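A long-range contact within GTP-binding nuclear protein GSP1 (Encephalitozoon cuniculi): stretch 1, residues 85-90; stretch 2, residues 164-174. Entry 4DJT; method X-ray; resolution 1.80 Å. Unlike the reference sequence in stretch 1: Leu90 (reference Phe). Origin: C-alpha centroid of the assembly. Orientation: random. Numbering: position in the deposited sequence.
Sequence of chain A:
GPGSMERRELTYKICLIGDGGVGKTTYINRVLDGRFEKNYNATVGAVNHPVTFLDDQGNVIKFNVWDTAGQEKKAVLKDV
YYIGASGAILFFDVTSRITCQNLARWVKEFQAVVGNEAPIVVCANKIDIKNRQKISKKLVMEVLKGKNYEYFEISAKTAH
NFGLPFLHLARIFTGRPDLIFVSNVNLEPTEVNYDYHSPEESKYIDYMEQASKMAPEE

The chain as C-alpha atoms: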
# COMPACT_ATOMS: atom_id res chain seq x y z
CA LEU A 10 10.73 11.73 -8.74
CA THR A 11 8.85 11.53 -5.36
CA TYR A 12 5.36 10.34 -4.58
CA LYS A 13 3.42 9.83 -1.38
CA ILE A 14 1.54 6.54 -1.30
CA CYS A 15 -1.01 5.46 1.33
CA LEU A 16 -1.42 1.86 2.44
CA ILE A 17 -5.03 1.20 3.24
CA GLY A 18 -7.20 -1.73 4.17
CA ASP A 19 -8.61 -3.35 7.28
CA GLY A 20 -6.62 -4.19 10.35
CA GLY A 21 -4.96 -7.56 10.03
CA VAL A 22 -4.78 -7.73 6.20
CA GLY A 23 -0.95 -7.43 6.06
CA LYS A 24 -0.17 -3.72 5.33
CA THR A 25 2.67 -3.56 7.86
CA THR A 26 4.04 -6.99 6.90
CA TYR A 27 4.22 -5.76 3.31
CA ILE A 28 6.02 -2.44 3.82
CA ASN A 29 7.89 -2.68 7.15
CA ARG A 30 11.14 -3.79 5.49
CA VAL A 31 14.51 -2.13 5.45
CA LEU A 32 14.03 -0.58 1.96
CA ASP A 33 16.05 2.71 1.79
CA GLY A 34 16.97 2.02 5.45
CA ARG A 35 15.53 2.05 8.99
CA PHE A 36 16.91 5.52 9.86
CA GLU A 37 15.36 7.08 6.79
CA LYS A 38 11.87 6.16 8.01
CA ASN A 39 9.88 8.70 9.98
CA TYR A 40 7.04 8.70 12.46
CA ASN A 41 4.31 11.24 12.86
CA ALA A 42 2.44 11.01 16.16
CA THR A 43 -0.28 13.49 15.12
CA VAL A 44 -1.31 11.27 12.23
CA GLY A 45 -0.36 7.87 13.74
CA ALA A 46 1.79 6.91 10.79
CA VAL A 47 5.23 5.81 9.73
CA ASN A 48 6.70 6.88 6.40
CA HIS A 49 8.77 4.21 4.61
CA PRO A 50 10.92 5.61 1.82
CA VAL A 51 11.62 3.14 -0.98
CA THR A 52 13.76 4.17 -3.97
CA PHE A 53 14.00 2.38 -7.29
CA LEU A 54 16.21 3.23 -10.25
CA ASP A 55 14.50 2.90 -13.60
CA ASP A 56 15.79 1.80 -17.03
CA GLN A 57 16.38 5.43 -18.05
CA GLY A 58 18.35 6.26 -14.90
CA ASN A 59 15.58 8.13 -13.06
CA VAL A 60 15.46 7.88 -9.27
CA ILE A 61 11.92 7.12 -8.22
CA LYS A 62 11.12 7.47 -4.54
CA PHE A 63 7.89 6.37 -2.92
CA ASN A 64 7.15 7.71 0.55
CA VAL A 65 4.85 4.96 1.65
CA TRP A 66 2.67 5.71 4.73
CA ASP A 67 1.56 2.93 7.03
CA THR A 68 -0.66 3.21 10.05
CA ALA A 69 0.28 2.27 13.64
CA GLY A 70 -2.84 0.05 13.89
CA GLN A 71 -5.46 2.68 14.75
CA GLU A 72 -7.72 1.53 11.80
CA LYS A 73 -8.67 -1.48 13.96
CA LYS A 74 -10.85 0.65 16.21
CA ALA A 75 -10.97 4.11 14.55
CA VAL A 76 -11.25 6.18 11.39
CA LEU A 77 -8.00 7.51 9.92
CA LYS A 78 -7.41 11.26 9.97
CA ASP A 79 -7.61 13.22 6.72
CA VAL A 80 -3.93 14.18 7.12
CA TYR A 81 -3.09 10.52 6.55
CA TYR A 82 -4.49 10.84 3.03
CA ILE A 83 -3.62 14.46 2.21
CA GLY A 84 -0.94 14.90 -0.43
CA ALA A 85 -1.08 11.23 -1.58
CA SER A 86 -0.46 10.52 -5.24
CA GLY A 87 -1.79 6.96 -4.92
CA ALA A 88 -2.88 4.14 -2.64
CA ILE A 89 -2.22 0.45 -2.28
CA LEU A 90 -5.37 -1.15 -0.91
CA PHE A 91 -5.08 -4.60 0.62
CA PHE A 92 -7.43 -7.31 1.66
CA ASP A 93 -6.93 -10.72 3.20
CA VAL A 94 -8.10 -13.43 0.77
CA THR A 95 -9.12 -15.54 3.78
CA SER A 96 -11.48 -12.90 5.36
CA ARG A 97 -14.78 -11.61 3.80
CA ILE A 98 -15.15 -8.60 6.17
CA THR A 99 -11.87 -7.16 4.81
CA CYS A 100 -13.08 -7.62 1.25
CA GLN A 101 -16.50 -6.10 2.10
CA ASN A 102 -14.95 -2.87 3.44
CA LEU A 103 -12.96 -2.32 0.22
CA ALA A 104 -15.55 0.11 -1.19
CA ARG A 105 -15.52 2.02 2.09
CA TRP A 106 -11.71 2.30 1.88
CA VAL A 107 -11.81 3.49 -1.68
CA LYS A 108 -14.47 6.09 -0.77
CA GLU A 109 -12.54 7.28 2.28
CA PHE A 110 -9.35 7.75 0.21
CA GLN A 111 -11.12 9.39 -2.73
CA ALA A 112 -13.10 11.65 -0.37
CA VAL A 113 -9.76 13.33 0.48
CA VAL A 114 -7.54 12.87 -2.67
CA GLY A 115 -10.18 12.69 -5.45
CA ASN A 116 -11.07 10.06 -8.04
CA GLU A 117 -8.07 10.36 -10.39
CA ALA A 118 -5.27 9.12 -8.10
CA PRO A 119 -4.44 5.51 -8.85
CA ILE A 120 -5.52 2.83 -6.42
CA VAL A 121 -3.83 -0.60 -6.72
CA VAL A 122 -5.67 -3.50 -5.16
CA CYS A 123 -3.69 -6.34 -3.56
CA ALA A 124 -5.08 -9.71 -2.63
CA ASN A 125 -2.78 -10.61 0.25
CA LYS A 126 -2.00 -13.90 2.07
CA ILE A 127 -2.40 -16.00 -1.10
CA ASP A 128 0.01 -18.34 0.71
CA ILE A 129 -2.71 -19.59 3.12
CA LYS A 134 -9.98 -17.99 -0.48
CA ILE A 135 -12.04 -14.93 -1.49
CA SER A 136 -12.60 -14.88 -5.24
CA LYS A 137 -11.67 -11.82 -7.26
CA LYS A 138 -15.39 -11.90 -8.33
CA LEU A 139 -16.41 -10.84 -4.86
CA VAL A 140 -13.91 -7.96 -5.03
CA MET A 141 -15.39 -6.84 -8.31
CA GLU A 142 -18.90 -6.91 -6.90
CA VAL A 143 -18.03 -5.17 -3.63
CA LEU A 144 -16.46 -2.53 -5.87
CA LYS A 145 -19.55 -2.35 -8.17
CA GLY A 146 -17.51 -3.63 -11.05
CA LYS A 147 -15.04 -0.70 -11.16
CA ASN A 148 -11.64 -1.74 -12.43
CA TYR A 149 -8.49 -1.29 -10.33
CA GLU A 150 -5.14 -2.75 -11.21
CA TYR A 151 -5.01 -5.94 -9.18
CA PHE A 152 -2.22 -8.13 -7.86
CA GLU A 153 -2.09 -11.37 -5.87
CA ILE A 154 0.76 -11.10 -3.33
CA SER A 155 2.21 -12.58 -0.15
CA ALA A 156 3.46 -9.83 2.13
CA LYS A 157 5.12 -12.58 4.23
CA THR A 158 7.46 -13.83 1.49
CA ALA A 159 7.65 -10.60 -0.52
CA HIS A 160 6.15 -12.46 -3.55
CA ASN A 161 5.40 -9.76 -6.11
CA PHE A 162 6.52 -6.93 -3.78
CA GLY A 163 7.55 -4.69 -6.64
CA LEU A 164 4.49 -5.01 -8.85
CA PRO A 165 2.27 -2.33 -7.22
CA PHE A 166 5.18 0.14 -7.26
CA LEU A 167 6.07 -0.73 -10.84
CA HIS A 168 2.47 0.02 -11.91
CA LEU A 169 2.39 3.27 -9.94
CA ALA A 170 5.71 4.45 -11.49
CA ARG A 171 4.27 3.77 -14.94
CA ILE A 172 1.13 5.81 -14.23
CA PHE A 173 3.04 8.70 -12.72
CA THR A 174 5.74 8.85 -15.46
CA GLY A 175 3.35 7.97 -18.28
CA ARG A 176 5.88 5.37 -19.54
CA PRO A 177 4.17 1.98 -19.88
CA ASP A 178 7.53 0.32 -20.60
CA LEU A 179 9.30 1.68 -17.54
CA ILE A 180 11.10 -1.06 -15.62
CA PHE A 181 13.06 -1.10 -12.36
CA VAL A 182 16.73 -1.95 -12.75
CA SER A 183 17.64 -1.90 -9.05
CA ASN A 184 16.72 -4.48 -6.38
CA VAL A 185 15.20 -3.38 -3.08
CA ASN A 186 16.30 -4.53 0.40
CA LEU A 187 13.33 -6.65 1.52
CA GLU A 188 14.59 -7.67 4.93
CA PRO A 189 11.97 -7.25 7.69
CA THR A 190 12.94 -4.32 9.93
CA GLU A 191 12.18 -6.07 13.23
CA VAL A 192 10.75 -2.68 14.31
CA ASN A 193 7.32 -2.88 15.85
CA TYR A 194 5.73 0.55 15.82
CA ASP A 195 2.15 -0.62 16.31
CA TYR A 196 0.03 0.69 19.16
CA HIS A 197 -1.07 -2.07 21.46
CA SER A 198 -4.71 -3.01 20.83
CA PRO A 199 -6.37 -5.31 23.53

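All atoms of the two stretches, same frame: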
# COMPACT_ATOMS: atom_id res chain seq x y z
N ALA A 85 -1.35 12.53 -0.93
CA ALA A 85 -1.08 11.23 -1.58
C ALA A 85 -1.26 11.33 -3.08
O ALA A 85 -2.23 11.95 -3.55
CB ALA A 85 -1.97 10.11 -1.04
N SER A 86 -0.35 10.69 -3.80
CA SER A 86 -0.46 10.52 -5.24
C SER A 86 -1.15 9.22 -5.60
O SER A 86 -1.54 9.06 -6.75
CB SER A 86 0.92 10.55 -5.90
OG SER A 86 1.45 11.85 -5.92
N GLY A 87 -1.24 8.28 -4.65
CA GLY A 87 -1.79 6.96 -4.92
C GLY A 87 -2.00 6.20 -3.65
O GLY A 87 -1.60 6.67 -2.58
N ALA A 88 -2.62 5.02 -3.77
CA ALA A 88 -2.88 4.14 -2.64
C ALA A 88 -2.67 2.71 -3.07
O ALA A 88 -2.88 2.35 -4.26
CB ALA A 88 -4.29 4.34 -2.08
N ILE A 89 -2.25 1.87 -2.12
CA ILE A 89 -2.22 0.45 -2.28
C ILE A 89 -3.20 -0.08 -1.26
O ILE A 89 -3.06 0.18 -0.06
CB ILE A 89 -0.81 -0.19 -2.06
CG1 ILE A 89 0.21 0.43 -3.00
CG2 ILE A 89 -0.86 -1.71 -2.30
CD1 ILE A 89 1.66 0.02 -2.75
N LEU A 90 -4.25 -0.74 -1.75
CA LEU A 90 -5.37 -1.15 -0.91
C LEU A 90 -5.37 -2.65 -0.81
O LEU A 90 -5.39 -3.35 -1.83
CB LEU A 90 -6.69 -0.61 -1.51
CG LEU A 90 -8.00 -1.11 -0.87
CD1 LEU A 90 -8.10 -0.73 0.60
CD2 LEU A 90 -9.19 -0.58 -1.67
N LEU A 164 5.46 -5.24 -7.77
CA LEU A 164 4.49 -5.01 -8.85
C LEU A 164 3.61 -3.75 -8.63
O LEU A 164 3.41 -3.00 -9.58
CB LEU A 164 3.62 -6.26 -9.13
CG LEU A 164 4.40 -7.51 -9.58
CD1 LEU A 164 3.42 -8.64 -9.88
CD2 LEU A 164 5.26 -7.21 -10.82
N PRO A 165 3.08 -3.53 -7.39
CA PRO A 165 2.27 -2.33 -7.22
C PRO A 165 3.07 -1.07 -7.50
O PRO A 165 2.55 -0.14 -8.10
CB PRO A 165 1.83 -2.40 -5.75
CG PRO A 165 1.82 -3.90 -5.48
CD PRO A 165 3.08 -4.35 -6.17
N PHE A 166 4.33 -1.04 -7.06
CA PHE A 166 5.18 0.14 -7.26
C PHE A 166 5.53 0.31 -8.73
O PHE A 166 5.57 1.43 -9.26
CB PHE A 166 6.44 0.06 -6.39
CG PHE A 166 6.15 0.13 -4.94
CD1 PHE A 166 5.71 1.30 -4.37
CD2 PHE A 166 6.24 -1.00 -4.13
CE1 PHE A 166 5.36 1.37 -3.04
CE2 PHE A 166 5.91 -0.93 -2.81
CZ PHE A 166 5.48 0.24 -2.25
N LEU A 167 5.80 -0.78 -9.40
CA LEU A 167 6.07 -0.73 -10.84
C LEU A 167 4.90 -0.11 -11.59
O LEU A 167 5.08 0.79 -12.42
CB LEU A 167 6.38 -2.12 -11.39
CG LEU A 167 6.78 -2.23 -12.87
CD1 LEU A 167 8.00 -1.37 -13.19
CD2 LEU A 167 7.02 -3.70 -13.25
N HIS A 168 3.68 -0.58 -11.30
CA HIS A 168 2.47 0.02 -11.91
C HIS A 168 2.33 1.51 -11.63
O HIS A 168 2.07 2.30 -12.53
CB HIS A 168 1.21 -0.68 -11.44
CG HIS A 168 -0.03 -0.21 -12.16
ND1 HIS A 168 -0.25 -0.48 -13.44
CD2 HIS A 168 -1.08 0.61 -11.74
CE1 HIS A 168 -1.41 0.09 -13.83
NE2 HIS A 168 -1.90 0.76 -12.80
N LEU A 169 2.52 1.88 -10.37
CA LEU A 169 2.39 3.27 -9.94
C LEU A 169 3.41 4.17 -10.65
O LEU A 169 3.06 5.24 -11.15
CB LEU A 169 2.51 3.37 -8.40
CG LEU A 169 1.35 2.81 -7.55
CD1 LEU A 169 1.71 2.74 -6.06
CD2 LEU A 169 0.08 3.65 -7.75
N ALA A 170 4.65 3.72 -10.75
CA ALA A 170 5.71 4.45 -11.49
C ALA A 170 5.35 4.66 -12.96
O ALA A 170 5.55 5.79 -13.53
CB ALA A 170 7.05 3.73 -11.39
N ARG A 171 4.76 3.64 -13.57
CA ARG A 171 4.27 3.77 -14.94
C ARG A 171 3.17 4.81 -15.12
O ARG A 171 3.26 5.65 -16.03
CB ARG A 171 3.81 2.40 -15.47
CG ARG A 171 4.96 1.46 -15.63
CD ARG A 171 4.57 -0.01 -15.81
NE ARG A 171 5.74 -0.78 -16.22
CZ ARG A 171 5.76 -2.10 -16.41
NH1 ARG A 171 4.67 -2.85 -16.21
NH2 ARG A 171 6.90 -2.67 -16.79
N ILE A 172 2.18 4.81 -14.23
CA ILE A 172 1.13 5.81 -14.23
C ILE A 172 1.70 7.23 -14.07
O ILE A 172 1.37 8.16 -14.85
CB ILE A 172 0.09 5.55 -13.09
CG1 ILE A 172 -0.72 4.24 -13.32
CG2 ILE A 172 -0.86 6.75 -12.97
CD1 ILE A 172 -1.59 4.17 -14.59
N PHE A 173 2.54 7.39 -13.06
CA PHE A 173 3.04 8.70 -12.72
C PHE A 173 3.95 9.26 -13.81
O PHE A 173 3.86 10.48 -14.10
CB PHE A 173 3.78 8.65 -11.40
CG PHE A 173 2.90 8.29 -10.21
CD1 PHE A 173 1.56 8.68 -10.16
CD2 PHE A 173 3.44 7.63 -9.14
CE1 PHE A 173 0.77 8.37 -9.06
CE2 PHE A 173 2.69 7.35 -8.03
CZ PHE A 173 1.34 7.69 -7.99
N THR A 174 4.81 8.42 -14.39
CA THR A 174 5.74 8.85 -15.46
C THR A 174 5.08 8.87 -16.83
O THR A 174 5.57 9.54 -17.76
CB THR A 174 7.01 7.97 -15.57
OG1 THR A 174 6.64 6.62 -15.95
CG2 THR A 174 7.82 7.96 -14.28

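A helix packed on a β-strand is usually held by shape and apolar burial rather than by directed bonds, and this contact in GSP1 illustrates the principle. Its centre is Ile89, whose side chain points from the strand toward helix 164-174. With chi1 in the m well and chi2 in t, it extends its terminal methyl among Pro165 and the residues one and four positions after it: Ile89 CD1 lies 3.9 Å from Pro165 CB and 3.9 Å from Phe166 CZ, while Ile89 CG1 lies 4.1 Å from Leu169 CD1. Pro165 and Leu169 stand one helical turn apart and both point toward the strand. Phe166 leaves the helix sideways, yet the end of its ring comes nearer, and Ile89 CD1 sits over one ring face, 4.2 Å from the centroid of Phe166, in a CH-pi contact.

The strand and the helix run nearly antiparallel, at 156°, with axes 10.0 Å apart at closest approach. Register follows from this: Ile89 lies nearest Pro165, Gly87 nearest Leu169, and Ser86 nearest Phe173, each compared by CA position. Strand alternation turns Ala88 away. At Gly87 the absent side chain matters, since an ideally placed CB would lie only 3.3 Å from Leu169 CD2 and 3.4 Å from Phe173 CZ.

Toward the polar edge, Phe173 takes over. Its ring edge meets the backbone, with Phe173 CE1 3.3 Å from Ser86 O, a close approach that brings the slightly positive rim of the ring to a carbonyl oxygen. Ser86 CB also packs 3.6 Å from Phe173 CZ. No hydrogen bond crosses between the stretches. Within the helix, backbone i to i+4 bonds run from Leu164 O and His168 N to Ala170 O and Thr174 N, and at its far end Thr174 OG1 donates to Ala170 O at 2.8 Å.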